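Local coordinates for folylpolyglutamate synthase/dihydrofolate synthase (Thermotoga maritima, PDB 1O5Z), which probably catalyses the ATP-dependent addition of L-glutamate to dihydropteroate and to tetrahydrofolate polyglutamates, forming dihydrofolate and longer polyglutamate tails, at residues 402-407 against 421-426. Sequence-based numbering, arbitrary orientation.
Sequences EDPLEA and LFLVGY. With SO4 (sulfate ion), chain D.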
loop_
_atom_site.group_PDB
_atom_site.type_symbol
_atom_site.label_atom_id
_atom_site.label_comp_id
_atom_site.label_asym_id
_atom_site.label_seq_id
_atom_site.Cartn_x
_atom_site.Cartn_y
_atom_site.Cartn_z
ATOM N N GLU A 402 4.953 -12.938 24.904
ATOM C CA GLU A 402 5.394 -11.574 24.691
ATOM C C GLU A 402 6.223 -11.352 23.423
ATOM O O GLU A 402 6.018 -10.374 22.711
ATOM C CB GLU A 402 6.082 -11.093 25.950
ATOM C CG GLU A 402 5.041 -10.927 27.038
ATOM C CD GLU A 402 5.479 -9.924 28.078
ATOM O OE1 GLU A 402 6.561 -9.313 27.882
ATOM O OE2 GLU A 402 4.729 -9.729 29.077
ATOM N N ASP A 403 7.145 -12.275 23.143
ATOM C CA ASP A 403 7.873 -12.286 21.896
ATOM C C ASP A 403 6.978 -12.796 20.803
ATOM O O ASP A 403 6.586 -13.967 20.843
ATOM C CB ASP A 403 9.082 -13.212 21.987
ATOM C CG ASP A 403 9.823 -13.369 20.665
ATOM O OD1 ASP A 403 9.602 -12.608 19.694
ATOM O OD2 ASP A 403 10.680 -14.264 20.509
ATOM N N PRO A 404 6.664 -11.951 19.816
ATOM C CA PRO A 404 5.696 -12.354 18.782
ATOM C C PRO A 404 6.178 -13.497 17.889
ATOM O O PRO A 404 5.379 -14.118 17.239
ATOM C CB PRO A 404 5.480 -11.064 17.973
ATOM C CG PRO A 404 6.623 -10.196 18.246
ATOM C CD PRO A 404 7.089 -10.542 19.645
ATOM N N LEU A 405 7.482 -13.726 17.813
ATOM C CA LEU A 405 8.042 -14.802 16.995
ATOM C C LEU A 405 7.891 -16.131 17.718
ATOM O O LEU A 405 7.721 -17.193 17.061
ATOM C CB LEU A 405 9.538 -14.564 16.699
ATOM C CG LEU A 405 9.865 -13.191 16.110
ATOM C CD1 LEU A 405 11.379 -13.054 15.919
ATOM C CD2 LEU A 405 9.112 -12.922 14.872
ATOM N N GLU A 406 7.962 -16.079 19.060
ATOM C CA GLU A 406 7.672 -17.241 19.871
ATOM C C GLU A 406 6.214 -17.523 19.755
ATOM O O GLU A 406 5.837 -18.676 19.643
ATOM C CB GLU A 406 8.012 -17.016 21.326
ATOM C CG GLU A 406 7.832 -18.238 22.203
ATOM C CD GLU A 406 8.317 -18.020 23.635
ATOM O OE1 GLU A 406 8.938 -16.956 23.949
ATOM O OE2 GLU A 406 8.103 -18.933 24.448
ATOM N N ALA A 407 5.396 -16.475 19.832
ATOM C CA ALA A 407 3.949 -16.612 19.652
ATOM C C ALA A 407 3.614 -17.327 18.362
ATOM O O ALA A 407 2.825 -18.258 18.389
ATOM C CB ALA A 407 3.263 -15.279 19.694
ATOM N N LEU A 421 0.512 -2.795 12.362
ATOM C CA LEU A 421 1.377 -2.850 11.186
ATOM C C LEU A 421 2.835 -3.132 11.511
ATOM O O LEU A 421 3.487 -3.873 10.801
ATOM C CB LEU A 421 1.282 -1.529 10.455
ATOM C CG LEU A 421 -0.063 -1.344 9.728
ATOM C CD1 LEU A 421 -0.206 0.035 9.173
ATOM C CD2 LEU A 421 -0.157 -2.338 8.582
ATOM N N PHE A 422 3.349 -2.509 12.575
ATOM C CA PHE A 422 4.668 -2.851 13.147
ATOM C C PHE A 422 4.754 -4.346 13.415
ATOM O O PHE A 422 5.670 -4.993 12.967
ATOM C CB PHE A 422 4.892 -2.138 14.463
ATOM C CG PHE A 422 5.478 -0.804 14.329
ATOM C CD1 PHE A 422 4.800 0.332 14.796
ATOM C CD2 PHE A 422 6.724 -0.642 13.760
ATOM C CE1 PHE A 422 5.361 1.641 14.683
ATOM C CE2 PHE A 422 7.303 0.669 13.626
ATOM C CZ PHE A 422 6.619 1.811 14.106
ATOM N N LEU A 423 3.794 -4.875 14.161
ATOM C CA LEU A 423 3.752 -6.302 14.433
ATOM C C LEU A 423 3.750 -7.127 13.135
ATOM O O LEU A 423 4.557 -8.052 12.950
ATOM C CB LEU A 423 2.520 -6.656 15.256
ATOM C CG LEU A 423 2.348 -8.156 15.492
ATOM C CD1 LEU A 423 3.503 -8.686 16.397
ATOM C CD2 LEU A 423 1.018 -8.438 16.072
ATOM N N VAL A 424 2.835 -6.822 12.232
ATOM C CA VAL A 424 2.779 -7.599 11.003
ATOM C C VAL A 424 4.076 -7.504 10.158
ATOM O O VAL A 424 4.553 -8.494 9.648
ATOM C CB VAL A 424 1.555 -7.239 10.199
ATOM C CG1 VAL A 424 1.587 -7.944 8.875
ATOM C CG2 VAL A 424 0.287 -7.643 10.994
ATOM N N GLY A 425 4.651 -6.329 10.015
ATOM C CA GLY A 425 5.823 -6.185 9.204
ATOM C C GLY A 425 6.977 -6.924 9.813
ATOM O O GLY A 425 7.806 -7.465 9.098
ATOM N N TYR A 426 7.038 -6.948 11.135
ATOM C CA TYR A 426 8.104 -7.618 11.860
ATOM C C TYR A 426 8.063 -9.119 11.720
ATOM O O TYR A 426 9.046 -9.766 11.428
ATOM C CB TYR A 426 7.957 -7.245 13.320
ATOM C CG TYR A 426 9.023 -7.776 14.269
ATOM C CD1 TYR A 426 10.254 -7.128 14.438
ATOM C CD2 TYR A 426 8.765 -8.905 15.041
ATOM C CE1 TYR A 426 11.161 -7.619 15.333
ATOM C CE2 TYR A 426 9.673 -9.395 15.902
ATOM C CZ TYR A 426 10.856 -8.758 16.056
ATOM O OH TYR A 426 11.702 -9.311 16.973
HETATM S S SO4 D . 0.657 0.257 14.335
HETATM O O1 SO4 D . 0.510 -0.418 15.608
HETATM O O2 SO4 D . 0.664 1.700 14.511
HETATM O O3 SO4 D . 1.932 -0.087 13.740
HETATM O O4 SO4 D . -0.450 -0.180 13.481
#
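Y426 reaches from the first turns of helix 421-433 to the start of helix 404-409, where P404 and L405 both meet the CD2–CE2 side of its ring. L405 crosses the tyrosine at about a right angle. Its branched end offers the ring two methyls: CD2 lies 3.7 Å from Y426 CE2, and CD1 3.9 Å from Y426 OH. P404 also crosses the tyrosine nearly perpendicularly, with P404 CG 3.9 Å from Y426 CE2; L405 CD2 and P404 CG come at the ring plane obliquely. With CG anti to the backbone N (chi1 -177°), the ring continues from a CB that already points at helix 404-409. Tyrosine suits the place because its long, flat side chain reaches across to the other helix.

Beside it, P404 and L423 form the closest CA pair, 7.7 Å apart. Leucine fits here because, with chi1 at 176°, it lays CD1 against P404 CB at 3.5 Å, a tight fit between two buried residues. The closest contacts are all between carbons, and no hydrogen bond joins the segments. Proline fits the first turn of a helix, where its missing N-H costs no helical bond. D403 caps that turn: a short aspartate can fold back on the backbone, and its OD1 accepts from L405 N at 3.0 Å, met from well above the carboxylate plane. The other helix start holds a sulfate, probably from the crystallisation liquor, through L421 N to O4 and F422 N to O3, both 3.0 Å, with S420 OG as a further partner, consistent with the favourable field expected at a helix N-terminus.

W440 packs edge-to-face with the Y426 ring. Both helices belong to the Mur ligase-type glutamate ligase domain: helix 404-409 follows outermost strand 399-400 of its mixed sheet, and helix 421-433 follows strand 414-418, between strands 316-320 and 345-349.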